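Local coordinates for tricorn protease (Thermoplasma acidophilum, PDB 1K32), which hydrolyses peptide bonds as a serine protease, probably acting on peptides released by the proteasome, with beta propellers that probably gate substrate entry, at residues F29-D33 with D34-H38; R138-D142 with G143-V147; S230-L233 with D234-L238; C699-R702 with Y703-S706; E1008-P1011 with H1012-L1015. All blocks are in the same frame, centred on the assembly; numbering follows the deposited sequence.

Interaction 1: F29-D33 with D34-H38; sequences FVCCD and DLWEH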
loop_
_atom_site.group_PDB
_atom_site.type_symbol
_atom_site.label_atom_id
_atom_site.label_comp_id
_atom_site.label_asym_id
_atom_site.label_seq_id
_atom_site.Cartn_x
_atom_site.Cartn_y
_atom_site.Cartn_z
ATOM N N PHE A 29 63.779 -30.375 9.393
ATOM C CA PHE A 29 62.822 -31.078 8.568
ATOM C C PHE A 29 61.427 -30.670 8.990
ATOM O O PHE A 29 61.245 -30.015 10.013
ATOM C CB PHE A 29 63.011 -32.604 8.732
ATOM C CG PHE A 29 62.849 -33.088 10.149
ATOM C CD1 PHE A 29 61.581 -33.368 10.666
ATOM C CD2 PHE A 29 63.953 -33.196 10.992
ATOM C CE1 PHE A 29 61.416 -33.740 12.001
ATOM C CE2 PHE A 29 63.799 -33.569 12.334
ATOM C CZ PHE A 29 62.525 -33.838 12.838
ATOM N N VAL A 30 60.443 -31.062 8.186
ATOM C CA VAL A 30 59.063 -30.735 8.478
ATOM C C VAL A 30 58.346 -31.943 9.056
ATOM O O VAL A 30 58.565 -33.081 8.630
ATOM C CB VAL A 30 58.305 -30.273 7.206
ATOM C CG1 VAL A 30 56.846 -30.039 7.549
ATOM C CG2 VAL A 30 58.935 -28.973 6.640
ATOM N N CYS A 31 57.509 -31.684 10.051
ATOM C CA CYS A 31 56.710 -32.717 10.699
ATOM C C CYS A 31 55.475 -32.003 11.205
ATOM O O CYS A 31 55.593 -31.019 11.943
ATOM C CB CYS A 31 57.467 -33.353 11.874
ATOM S SG CYS A 31 56.475 -34.541 12.810
ATOM N N CYS A 32 54.303 -32.497 10.813
ATOM C CA CYS A 32 53.028 -31.893 11.191
ATOM C C CYS A 32 52.955 -30.425 10.733
ATOM O O CYS A 32 52.439 -29.559 11.447
ATOM C CB CYS A 32 52.796 -31.981 12.708
ATOM S SG CYS A 32 52.544 -33.649 13.377
ATOM N N ASP A 33 53.484 -30.159 9.540
ATOM C CA ASP A 33 53.461 -28.820 8.947
ATOM C C ASP A 33 54.370 -27.803 9.642
ATOM O O ASP A 33 54.467 -26.661 9.211
ATOM C CB ASP A 33 52.028 -28.277 8.943
ATOM C CG ASP A 33 51.024 -29.265 8.378
ATOM O OD1 ASP A 33 49.813 -28.974 8.457
ATOM O OD2 ASP A 33 51.436 -30.323 7.852
ATOM N N ASP A 34 55.031 -28.211 10.719
ATOM C CA ASP A 34 55.918 -27.309 11.449
ATOM C C ASP A 34 57.380 -27.666 11.172
ATOM O O ASP A 34 57.669 -28.715 10.610
ATOM C CB ASP A 34 55.608 -27.388 12.944
ATOM C CG ASP A 34 54.261 -26.753 13.295
ATOM O OD1 ASP A 34 53.645 -27.153 14.298
ATOM O OD2 ASP A 34 53.827 -25.841 12.575
ATOM N N LEU A 35 58.299 -26.791 11.561
ATOM C CA LEU A 35 59.719 -27.024 11.328
ATOM C C LEU A 35 60.383 -27.561 12.584
ATOM O O LEU A 35 60.177 -27.039 13.677
ATOM C CB LEU A 35 60.419 -25.717 10.915
ATOM C CG LEU A 35 61.483 -25.706 9.807
ATOM C CD1 LEU A 35 62.504 -24.604 10.104
ATOM C CD2 LEU A 35 62.162 -27.060 9.678
ATOM N N TRP A 36 61.204 -28.590 12.424
ATOM C CA TRP A 36 61.892 -29.182 13.567
ATOM C C TRP A 36 63.394 -29.209 13.334
ATOM O O TRP A 36 63.857 -29.119 12.197
ATOM C CB TRP A 36 61.415 -30.626 13.802
ATOM C CG TRP A 36 59.969 -30.772 14.164
ATOM C CD1 TRP A 36 58.892 -30.584 13.341
ATOM C CD2 TRP A 36 59.436 -31.168 15.437
ATOM N NE1 TRP A 36 57.727 -30.844 14.018
ATOM C CE2 TRP A 36 58.031 -31.205 15.307
ATOM C CE3 TRP A 36 60.011 -31.492 16.673
ATOM C CZ2 TRP A 36 57.189 -31.555 16.366
ATOM C CZ3 TRP A 36 59.171 -31.839 17.734
ATOM C CH2 TRP A 36 57.775 -31.868 17.570
ATOM N N GLU A 37 64.157 -29.347 14.414
ATOM C CA GLU A 37 65.606 -29.420 14.305
ATOM C C GLU A 37 66.088 -30.634 15.095
ATOM O O GLU A 37 65.660 -30.867 16.225
ATOM C CB GLU A 37 66.283 -28.142 14.831
ATOM C CG GLU A 37 67.712 -28.001 14.335
ATOM C CD GLU A 37 68.428 -26.760 14.840
ATOM O OE1 GLU A 37 68.922 -26.779 15.988
ATOM O OE2 GLU A 37 68.497 -25.760 14.087
ATOM N N HIS A 38 66.966 -31.414 14.478
ATOM C CA HIS A 38 67.508 -32.606 15.105
ATOM C C HIS A 38 69.034 -32.545 15.117
ATOM O O HIS A 38 69.664 -32.262 14.100
ATOM C CB HIS A 38 67.020 -33.845 14.346
ATOM C CG HIS A 38 67.542 -35.136 14.894
ATOM N ND1 HIS A 38 68.560 -35.844 14.290
ATOM C CD2 HIS A 38 67.196 -35.839 15.997
ATOM C CE1 HIS A 38 68.816 -36.929 15.000
ATOM N NE2 HIS A 38 68.003 -36.950 16.040
#
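The indole of Trp36 reaches back past the turn to the carbonyl of Cys31: Trp36 NE1 lies 3.0 Å from Cys31 O, which sits near the ring plane. That oxygen takes a second bond, Asp34 N to Cys31 O at 3.1 Å, and the two donors arrive from opposite faces of the carbonyl. Trp36 CB rides over one face of the Phe29 ring, 3.5 Å from Phe29 CZ, a CH-pi contact displaced toward the rim. Phe29 swings its CG between its own N and carbonyl carbon (chi1 59°), which lays its ring nearly parallel to the indole, though the two are slid apart and barely overlap. Cys31 CB packs 3.4 Å from Trp36 CD1. A leucine in place of Trp36 would probably leave Cys31 O with one donor fewer and a gap beside Cys31 CB. The type I' turn from Cys31 to Asp34 makes this a tight hairpin, its strands being the inner two of a four-stranded antiparallel beta-propeller blade. Backbone pairing fixes the register: Trp36 N meets Phe29 O at 2.8 Å, and Cys31 N meets Asp34 O at 3.0 Å. Further out, Asp34 OD1 forms a salt bridge with Lys47, while Asp33 OD2 bonds to Thr701 OG1.

Interaction 2: R138-D142 with G143-V147; sequences RVEND and GINFV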
loop_
_atom_site.group_PDB
_atom_site.type_symbol
_atom_site.label_atom_id
_atom_site.label_comp_id
_atom_site.label_asym_id
_atom_site.label_seq_id
_atom_site.Cartn_x
_atom_site.Cartn_y
_atom_site.Cartn_z
ATOM N N ARG A 138 67.818 -11.549 -6.017
ATOM C CA ARG A 138 68.667 -11.579 -4.835
ATOM C C ARG A 138 67.896 -10.740 -3.827
ATOM O O ARG A 138 67.437 -9.654 -4.162
ATOM C CB ARG A 138 70.028 -10.929 -5.082
ATOM C CG ARG A 138 70.834 -10.819 -3.799
ATOM C CD ARG A 138 72.279 -10.390 -4.009
ATOM N NE ARG A 138 72.390 -9.040 -4.558
ATOM C CZ ARG A 138 72.469 -8.776 -5.853
ATOM N NH1 ARG A 138 72.564 -7.526 -6.275
ATOM N NH2 ARG A 138 72.469 -9.775 -6.725
ATOM N N VAL A 139 67.739 -11.243 -2.609
ATOM C CA VAL A 139 67.000 -10.507 -1.599
ATOM C C VAL A 139 67.919 -9.553 -0.837
ATOM O O VAL A 139 69.051 -9.904 -0.487
ATOM C CB VAL A 139 66.327 -11.459 -0.589
ATOM C CG1 VAL A 139 65.508 -10.645 0.420
ATOM C CG2 VAL A 139 65.437 -12.468 -1.336
ATOM N N GLU A 140 67.414 -8.354 -0.568
ATOM C CA GLU A 140 68.184 -7.351 0.144
ATOM C C GLU A 140 67.407 -6.780 1.328
ATOM O O GLU A 140 66.188 -6.590 1.261
ATOM C CB GLU A 140 68.585 -6.207 -0.806
ATOM C CG GLU A 140 69.562 -6.604 -1.908
ATOM C CD GLU A 140 70.043 -5.424 -2.766
ATOM O OE1 GLU A 140 71.125 -5.531 -3.365
ATOM O OE2 GLU A 140 69.349 -4.398 -2.862
ATOM N N ASN A 141 68.133 -6.512 2.412
ATOM C CA ASN A 141 67.550 -5.921 3.611
ATOM C C ASN A 141 66.282 -6.628 4.028
ATOM O O ASN A 141 65.258 -5.979 4.249
ATOM C CB ASN A 141 67.201 -4.453 3.367
ATOM C CG ASN A 141 68.372 -3.648 2.922
ATOM O OD1 ASN A 141 69.369 -3.559 3.633
ATOM N ND2 ASN A 141 68.268 -3.037 1.740
ATOM N N ASP A 142 66.340 -7.949 4.121
ATOM C CA ASP A 142 65.184 -8.728 4.524
ATOM C C ASP A 142 63.907 -8.420 3.746
ATOM O O ASP A 142 62.830 -8.324 4.335
ATOM C CB ASP A 142 64.923 -8.525 6.016
ATOM C CG ASP A 142 66.096 -8.960 6.877
ATOM O OD1 ASP A 142 66.060 -8.682 8.093
ATOM O OD2 ASP A 142 67.048 -9.573 6.345
ATOM N N GLY A 143 64.016 -8.263 2.429
ATOM C CA GLY A 143 62.825 -7.995 1.635
ATOM C C GLY A 143 62.524 -6.547 1.270
ATOM O O GLY A 143 61.524 -6.283 0.620
ATOM N N ILE A 144 63.376 -5.608 1.673
ATOM C CA ILE A 144 63.137 -4.199 1.342
ATOM C C ILE A 144 63.246 -3.991 -0.163
ATOM O O ILE A 144 62.535 -3.172 -0.749
ATOM C CB ILE A 144 64.171 -3.242 2.026
ATOM C CG1 ILE A 144 64.036 -3.298 3.554
ATOM C CG2 ILE A 144 63.971 -1.797 1.518
ATOM C CD1 ILE A 144 62.756 -2.681 4.116
ATOM N N ASN A 145 64.137 -4.748 -0.787
ATOM C CA ASN A 145 64.369 -4.626 -2.217
ATOM C C ASN A 145 64.712 -5.980 -2.839
ATOM O O ASN A 145 65.291 -6.847 -2.186
ATOM C CB ASN A 145 65.515 -3.625 -2.452
ATOM C CG ASN A 145 65.800 -3.377 -3.926
ATOM O OD1 ASN A 145 64.936 -2.912 -4.675
ATOM N ND2 ASN A 145 67.023 -3.682 -4.349
ATOM N N PHE A 146 64.339 -6.169 -4.097
ATOM C CA PHE A 146 64.633 -7.423 -4.784
ATOM C C PHE A 146 65.340 -7.083 -6.079
ATOM O O PHE A 146 64.864 -6.262 -6.866
ATOM C CB PHE A 146 63.356 -8.214 -5.082
ATOM C CG PHE A 146 62.585 -8.596 -3.860
ATOM C CD1 PHE A 146 61.736 -7.679 -3.242
ATOM C CD2 PHE A 146 62.740 -9.858 -3.289
ATOM C CE1 PHE A 146 61.055 -8.020 -2.074
ATOM C CE2 PHE A 146 62.068 -10.203 -2.126
ATOM C CZ PHE A 146 61.223 -9.291 -1.513
ATOM N N VAL A 147 66.484 -7.718 -6.286
ATOM C CA VAL A 147 67.289 -7.478 -7.464
ATOM C C VAL A 147 67.203 -8.687 -8.384
ATOM O O VAL A 147 67.645 -9.774 -8.029
ATOM C CB VAL A 147 68.772 -7.252 -7.084
ATOM C CG1 VAL A 147 69.572 -6.974 -8.327
ATOM C CG2 VAL A 147 68.897 -6.105 -6.062
#
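Arg138 and Val147 lie side by side and pair through both backbone bonds, Arg138 N to Val147 O at 2.7 Å and Val147 N to Arg138 O at 3.0 Å. The arginine chain leaves with CG anti to its N (chi1 173°) and then bends at chi3, so that the guanidinium comes over Val147: the valine CB lies over one face, off toward the rim, and Val147 CG1 is 3.7 Å from Arg138 NH1. Val139 points to the other side of the sheet beside Phe146, whose ring also meets Tyr796 edge-to-face. At Glu140 the side chain returns to the face of Arg138, extended beyond CG. Glu140 OE2 accepts from Asn145 ND2 at 2.9 Å; the donor stands above the carboxylate plane, while OE2 lies in the plane of the amide. Asn145 OD1 in turn is bonded by Leu745 N. The second carboxylate oxygen, Glu140 OE1, rests 3.5 Å from Val147 CG2. Asn141 follows, folding its CB against Ile144 CG1 at 3.4 Å and accepting from Ile144 N through its carbonyl. After Asp142 the chain turns at Gly143, whose backbone angles would jam a CB against the preceding carbonyl. Opposite Glu140, whose N bonds Asn145 O at 3.1 Å, stand both Ile144 and Asn145: a classic beta bulge, in the hairpin joining the last two strands of a four-stranded propeller blade.

Interaction 3: S230-L233 with D234-L238; sequences STDL and DGKDL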
loop_
_atom_site.group_PDB
_atom_site.type_symbol
_atom_site.label_atom_id
_atom_site.label_comp_id
_atom_site.label_asym_id
_atom_site.label_seq_id
_atom_site.Cartn_x
_atom_site.Cartn_y
_atom_site.Cartn_z
ATOM N N SER A 230 74.538 -38.623 -10.186
ATOM C CA SER A 230 75.426 -37.469 -10.188
ATOM C C SER A 230 76.222 -37.426 -11.489
ATOM O O SER A 230 76.321 -38.432 -12.206
ATOM C CB SER A 230 76.379 -37.500 -8.982
ATOM O OG SER A 230 77.412 -38.451 -9.154
ATOM N N THR A 231 76.750 -36.245 -11.804
ATOM C CA THR A 231 77.569 -36.044 -12.995
ATOM C C THR A 231 78.651 -35.044 -12.610
ATOM O O THR A 231 78.598 -34.468 -11.528
ATOM C CB THR A 231 76.767 -35.433 -14.174
ATOM O OG1 THR A 231 76.305 -34.120 -13.816
ATOM C CG2 THR A 231 75.573 -36.320 -14.546
ATOM N N ASP A 232 79.638 -34.840 -13.477
ATOM C CA ASP A 232 80.651 -33.838 -13.182
ATOM C C ASP A 232 80.015 -32.519 -13.625
ATOM O O ASP A 232 78.926 -32.532 -14.195
ATOM C CB ASP A 232 81.952 -34.100 -13.949
ATOM C CG ASP A 232 81.737 -34.300 -15.442
ATOM O OD1 ASP A 232 80.966 -33.542 -16.072
ATOM O OD2 ASP A 232 82.370 -35.223 -15.995
ATOM N N LEU A 233 80.682 -31.396 -13.379
ATOM C CA LEU A 233 80.131 -30.095 -13.750
ATOM C C LEU A 233 79.940 -29.893 -15.251
ATOM O O LEU A 233 79.502 -28.834 -15.695
ATOM C CB LEU A 233 80.997 -28.978 -13.173
ATOM C CG LEU A 233 81.000 -28.928 -11.646
ATOM C CD1 LEU A 233 81.815 -27.728 -11.171
ATOM C CD2 LEU A 233 79.574 -28.835 -11.136
ATOM N N ASP A 234 80.248 -30.931 -16.019
ATOM C CA ASP A 234 80.115 -30.900 -17.467
ATOM C C ASP A 234 78.927 -31.776 -17.874
ATOM O O ASP A 234 78.635 -31.942 -19.055
ATOM C CB ASP A 234 81.392 -31.449 -18.095
ATOM C CG ASP A 234 81.705 -30.817 -19.423
ATOM O OD1 ASP A 234 80.972 -31.079 -20.406
ATOM O OD2 ASP A 234 82.697 -30.051 -19.470
ATOM N N GLY A 235 78.251 -32.345 -16.884
ATOM C CA GLY A 235 77.117 -33.200 -17.171
ATOM C C GLY A 235 77.524 -34.587 -17.635
ATOM O O GLY A 235 76.677 -35.386 -18.019
ATOM N N LYS A 236 78.822 -34.877 -17.591
ATOM C CA LYS A 236 79.340 -36.174 -18.021
ATOM C C LYS A 236 79.596 -37.127 -16.853
ATOM O O LYS A 236 79.429 -36.769 -15.686
ATOM C CB LYS A 236 80.653 -35.983 -18.788
ATOM C CG LYS A 236 80.599 -34.972 -19.915
ATOM C CD LYS A 236 79.641 -35.406 -21.006
ATOM C CE LYS A 236 79.573 -34.366 -22.111
ATOM N NZ LYS A 236 78.488 -34.687 -23.073
ATOM N N ASP A 237 80.010 -38.346 -17.188
ATOM C CA ASP A 237 80.333 -39.366 -16.191
ATOM C C ASP A 237 79.170 -39.671 -15.251
ATOM O O ASP A 237 79.333 -39.665 -14.033
ATOM C CB ASP A 237 81.540 -38.915 -15.362
ATOM C CG ASP A 237 82.066 -40.011 -14.454
ATOM O OD1 ASP A 237 82.775 -39.684 -13.482
ATOM O OD2 ASP A 237 81.776 -41.201 -14.718
ATOM N N LEU A 238 78.005 -39.951 -15.819
ATOM C CA LEU A 238 76.819 -40.236 -15.017
ATOM C C LEU A 238 76.998 -41.439 -14.103
ATOM O O LEU A 238 77.421 -42.504 -14.548
ATOM C CB LEU A 238 75.607 -40.475 -15.929
ATOM C CG LEU A 238 74.285 -40.849 -15.250
ATOM C CD1 LEU A 238 73.747 -39.651 -14.481
ATOM C CD2 LEU A 238 73.278 -41.295 -16.303
#
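Asp232 and Lys236 face each other where the chain reverses, and most of the polar atoms here are spoken for by Asp232. Asp232 N donates to Lys236 O at 2.9 Å, nearly straight at 163°. In return Lys236 N goes not to a carbonyl but to the aspartate side chain, 2.9 Å from Asp232 OD1, approaching from above the carboxylate plane. The side chain can do this because its CG sits between the backbone N and carbonyl carbon (chi1 51°), which folds the carboxylate over the turn. Asp232 OD1 also lies 2.7 Å from Asp234 N, but that nitrogen is crowded in the model, so this bond is doubtful. Asp232 O is gripped twice: Gly235 N comes in at 2.8 Å from above the carbonyl plane, and Thr231 OG1 donates at 3.1 Å from the opposite face. Thr231 CB meanwhile touches Lys236 O at 3.3 Å, and Thr231 CG2 meets Leu238 CD1 across the loop at 3.8 Å. The outer polar ends look to arginines: Asp237 OD1 forms salt bridges with Arg215 and Arg239, and Ser230 OG accepts from Arg215. A type I turn from Asp232 to Gly235, closed by a glycine with positive phi, is the type I plus G1 bulge loop of beta hairpins, here leading from strand 227-232 to the short outer strand 239-240 of a propeller blade.

Interaction 4: C699-R702 with Y703-S706; sequences CKTR and YDLS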
loop_
_atom_site.group_PDB
_atom_site.type_symbol
_atom_site.label_atom_id
_atom_site.label_comp_id
_atom_site.label_asym_id
_atom_site.label_seq_id
_atom_site.Cartn_x
_atom_site.Cartn_y
_atom_site.Cartn_z
ATOM N N CYS A 699 50.400 -40.037 9.121
ATOM C CA CYS A 699 49.867 -38.706 8.843
ATOM C C CYS A 699 49.033 -38.142 9.980
ATOM O O CYS A 699 48.164 -38.813 10.527
ATOM C CB CYS A 699 49.019 -38.738 7.571
ATOM S SG CYS A 699 49.927 -39.221 6.103
ATOM N N LYS A 700 49.309 -36.895 10.326
ATOM C CA LYS A 700 48.585 -36.219 11.391
ATOM C C LYS A 700 47.865 -34.986 10.865
ATOM O O LYS A 700 46.937 -34.499 11.492
ATOM C CB LYS A 700 49.538 -35.801 12.504
ATOM C CG LYS A 700 49.624 -36.777 13.658
ATOM C CD LYS A 700 50.158 -38.124 13.238
ATOM C CE LYS A 700 50.277 -39.043 14.441
ATOM N NZ LYS A 700 50.712 -40.416 14.043
ATOM N N THR A 701 48.304 -34.476 9.721
ATOM C CA THR A 701 47.673 -33.294 9.142
ATOM C C THR A 701 47.242 -33.546 7.701
ATOM O O THR A 701 47.706 -34.500 7.043
ATOM C CB THR A 701 48.621 -32.063 9.183
ATOM O OG1 THR A 701 49.719 -32.273 8.284
ATOM C CG2 THR A 701 49.153 -31.848 10.604
ATOM N N ARG A 702 46.359 -32.687 7.205
ATOM C CA ARG A 702 45.870 -32.837 5.841
ATOM C C ARG A 702 47.016 -32.757 4.850
ATOM O O ARG A 702 46.964 -33.381 3.805
ATOM C CB ARG A 702 44.826 -31.778 5.505
ATOM C CG ARG A 702 44.266 -31.892 4.081
ATOM C CD ARG A 702 43.451 -33.176 3.898
ATOM N NE ARG A 702 42.992 -33.346 2.520
ATOM C CZ ARG A 702 43.783 -33.688 1.502
ATOM N NH1 ARG A 702 43.287 -33.815 0.280
ATOM N NH2 ARG A 702 45.071 -33.930 1.710
ATOM N N TYR A 703 48.039 -31.973 5.168
ATOM C CA TYR A 703 49.192 -31.870 4.289
ATOM C C TYR A 703 49.946 -33.203 4.216
ATOM O O TYR A 703 50.395 -33.598 3.141
ATOM C CB TYR A 703 50.157 -30.781 4.757
ATOM C CG TYR A 703 51.193 -30.458 3.702
ATOM C CD1 TYR A 703 50.797 -30.049 2.432
ATOM C CD2 TYR A 703 52.556 -30.581 3.958
ATOM C CE1 TYR A 703 51.724 -29.769 1.437
ATOM C CE2 TYR A 703 53.506 -30.301 2.963
ATOM C CZ TYR A 703 53.074 -29.895 1.704
ATOM O OH TYR A 703 53.970 -29.609 0.704
ATOM N N ASP A 704 50.109 -33.859 5.365
ATOM C CA ASP A 704 50.761 -35.162 5.462
ATOM C C ASP A 704 50.043 -36.134 4.527
ATOM O O ASP A 704 50.677 -36.832 3.738
ATOM C CB ASP A 704 50.654 -35.720 6.890
ATOM C CG ASP A 704 51.536 -34.988 7.876
ATOM O OD1 ASP A 704 51.309 -35.128 9.097
ATOM O OD2 ASP A 704 52.465 -34.277 7.441
ATOM N N LEU A 705 48.714 -36.152 4.626
ATOM C CA LEU A 705 47.883 -37.038 3.818
ATOM C C LEU A 705 48.082 -36.776 2.331
ATOM O O LEU A 705 48.108 -37.710 1.534
ATOM C CB LEU A 705 46.401 -36.861 4.171
ATOM C CG LEU A 705 45.475 -38.088 4.030
ATOM C CD1 LEU A 705 44.057 -37.621 3.747
ATOM C CD2 LEU A 705 45.939 -39.005 2.930
ATOM N N SER A 706 48.215 -35.501 1.964
ATOM C CA SER A 706 48.423 -35.122 0.572
ATOM C C SER A 706 49.714 -35.718 0.028
ATOM O O SER A 706 49.746 -36.247 -1.082
ATOM C CB SER A 706 48.478 -33.595 0.448
ATOM O OG SER A 706 48.970 -33.208 -0.817
#
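Thr701 and Asp704 form a capping box at the start of helix 702-714, in the C1 domain of the protease. Thr701 is the N-cap: Thr701 OG1, held between its own N and carbonyl carbon (chi1 68°), takes a weak bond from Asp704 N at 3.3 Å, and the same OG1 is also hydrogen-bonded to Asp33 of the first propeller hairpin. The return half is firmer. Asp704 OD1 accepts from Thr701 N at 3.1 Å, met from above the carboxylate plane, and from Lys700 N at 2.9 Å through its anti lone pair, so one oxygen holds two consecutive backbone NH groups of the incoming loop. The helix proper begins with Leu705 N bonding Thr701 O at 3.1 Å and Ser706 N bonding Arg702 O. Cys699 CB packs 3.5 Å from Asp704 CB, beside the first turn. Were Asp704 an alanine, the NH groups of Lys700 and Thr701 would probably lose their shared acceptor and the loop its tie to the helix end. Arg702 stays buried: its guanidinium comes back beside Ser706 and forms salt bridges with Asp976 and Glu723. On one flank Cys699 and Leu705 pack on Phe660 of helix 656-674; Tyr703 reaches Val54 and Asn56 of propeller strand 54-60.

Interaction 5: E1008-P1011 with H1012-L1015; sequences EYAP and HDYL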
loop_
_atom_site.group_PDB
_atom_site.type_symbol
_atom_site.label_atom_id
_atom_site.label_comp_id
_atom_site.label_asym_id
_atom_site.label_seq_id
_atom_site.Cartn_x
_atom_site.Cartn_y
_atom_site.Cartn_z
ATOM N N GLU A 1008 65.984 -22.688 -28.517
ATOM C CA GLU A 1008 66.108 -22.633 -27.070
ATOM C C GLU A 1008 66.061 -21.169 -26.643
ATOM O O GLU A 1008 66.322 -20.261 -27.433
ATOM C CB GLU A 1008 67.455 -23.204 -26.612
ATOM C CG GLU A 1008 67.669 -24.683 -26.856
ATOM C CD GLU A 1008 66.723 -25.548 -26.048
ATOM O OE1 GLU A 1008 66.624 -25.338 -24.817
ATOM O OE2 GLU A 1008 66.078 -26.440 -26.648
ATOM N N TYR A 1009 65.728 -20.953 -25.382
ATOM C CA TYR A 1009 65.699 -19.620 -24.809
ATOM C C TYR A 1009 66.673 -19.776 -23.637
ATOM O O TYR A 1009 66.268 -20.036 -22.512
ATOM C CB TYR A 1009 64.295 -19.286 -24.308
ATOM C CG TYR A 1009 64.013 -17.802 -24.149
ATOM C CD1 TYR A 1009 64.985 -16.927 -23.666
ATOM C CD2 TYR A 1009 62.748 -17.287 -24.440
ATOM C CE1 TYR A 1009 64.701 -15.571 -23.471
ATOM C CE2 TYR A 1009 62.454 -15.946 -24.252
ATOM C CZ TYR A 1009 63.429 -15.097 -23.767
ATOM O OH TYR A 1009 63.103 -13.782 -23.560
ATOM N N ALA A 1010 67.964 -19.634 -23.926
ATOM C CA ALA A 1010 69.016 -19.792 -22.926
ATOM C C ALA A 1010 69.087 -18.679 -21.879
ATOM O O ALA A 1010 68.576 -17.584 -22.089
ATOM C CB ALA A 1010 70.346 -19.923 -23.622
ATOM N N PRO A 1011 69.743 -18.954 -20.733
ATOM C CA PRO A 1011 69.867 -17.952 -19.672
ATOM C C PRO A 1011 70.523 -16.677 -20.191
ATOM O O PRO A 1011 70.100 -15.578 -19.849
ATOM C CB PRO A 1011 70.720 -18.662 -18.621
ATOM C CG PRO A 1011 70.321 -20.097 -18.790
ATOM C CD PRO A 1011 70.330 -20.235 -20.304
ATOM N N HIS A 1012 71.545 -16.826 -21.030
ATOM C CA HIS A 1012 72.231 -15.663 -21.571
ATOM C C HIS A 1012 71.340 -14.861 -22.507
ATOM O O HIS A 1012 71.598 -13.686 -22.763
ATOM C CB HIS A 1012 73.553 -16.067 -22.258
ATOM C CG HIS A 1012 73.445 -17.257 -23.161
ATOM N ND1 HIS A 1012 72.922 -17.185 -24.435
ATOM C CD2 HIS A 1012 73.814 -18.549 -22.979
ATOM C CE1 HIS A 1012 72.975 -18.379 -24.998
ATOM N NE2 HIS A 1012 73.513 -19.224 -24.137
ATOM N N ASP A 1013 70.279 -15.490 -23.011
ATOM C CA ASP A 1013 69.337 -14.788 -23.881
ATOM C C ASP A 1013 68.551 -13.837 -22.985
ATOM O O ASP A 1013 68.329 -12.682 -23.335
ATOM C CB ASP A 1013 68.392 -15.776 -24.573
ATOM C CG ASP A 1013 69.069 -16.536 -25.698
ATOM O OD1 ASP A 1013 68.905 -17.771 -25.787
ATOM O OD2 ASP A 1013 69.767 -15.892 -26.505
ATOM N N TYR A 1014 68.136 -14.327 -21.821
ATOM C CA TYR A 1014 67.405 -13.488 -20.876
ATOM C C TYR A 1014 68.314 -12.377 -20.370
ATOM O O TYR A 1014 67.869 -11.254 -20.190
ATOM C CB TYR A 1014 66.905 -14.299 -19.681
ATOM C CG TYR A 1014 65.770 -15.236 -20.011
ATOM C CD1 TYR A 1014 66.004 -16.588 -20.258
ATOM C CD2 TYR A 1014 64.459 -14.772 -20.065
ATOM C CE1 TYR A 1014 64.951 -17.451 -20.548
ATOM C CE2 TYR A 1014 63.399 -15.628 -20.356
ATOM C CZ TYR A 1014 63.653 -16.957 -20.592
ATOM O OH TYR A 1014 62.611 -17.803 -20.847
ATOM N N LEU A 1015 69.585 -12.698 -20.143
ATOM C CA LEU A 1015 70.546 -11.708 -19.673
ATOM C C LEU A 1015 70.695 -10.567 -20.670
ATOM O O LEU A 1015 70.775 -9.413 -20.275
ATOM C CB LEU A 1015 71.923 -12.342 -19.442
ATOM C CG LEU A 1015 72.225 -12.932 -18.066
ATOM C CD1 LEU A 1015 73.672 -13.429 -18.042
ATOM C CD2 LEU A 1015 72.009 -11.873 -16.987
HETATM O O HOH W 1 63.339 -20.294 -20.880
#
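Ala1010 is the N-cap of the short helix 1011-1015, and Asp1013, three residues on, closes back onto it as in the return half of a capping box. Asp1013 OD1 uses its anti lone pair to take Ala1010 N at 2.8 Å; an alanine cap has no side-chain oxygen to offer in exchange. Ala1010 O instead accepts two helix NH groups, Asp1013 N at 2.9 Å from above the carbonyl plane and Tyr1014 N at 3.3 Å within it, and Leu1015 N follows on Pro1011 O. Pro1011, with no NH of its own, fills the first turn and leans on Trp188 of strand 186-192. His1012 has CG between its N and carbonyl carbon (chi1 46°), which brings the imidazole back so that Ala1010 CB lies over its face, 3.3 Å from His1012 CE1, in a CH-pi contact. On the other side of the cap Tyr1009 and Tyr1014 form an offset stack, centroids 3.8 Å apart and planes 11° from parallel, with Tyr1009 CE1 over the centre of the Tyr1014 ring. Tyr1009 O bonds to Arg168. A water in the plane of the Tyr1014 ring, its O 2.6 Å from Tyr1014 OH, also gives a weak bond to Tyr1009 O.

How the interactions relate
Interactions 1 and 4 are far apart in sequence yet meet in space, their centres about 13 Å apart. Asp33 OD2 of the hairpin turn lies 2.6 Å from Thr701 OG1, a probable hydrogen bond that joins a propeller blade to the helix cap of the C1 domain, and Cys32 SG packs 3.8 Å from Lys700 CB. Asp33 OD2 is also 4.1 Å from Asp704 OD2, two like charges whose nearness probably makes the pair costlier to keep fully ionised. The hairpins of interactions 2 and 3 belong to other propeller blades, with nearest atoms about 21 Å apart. Interaction 5, whose cap residues rest on strand 186-192, has its nearest atoms about 10 Å from interaction 2 and about 13 Å from interaction 3.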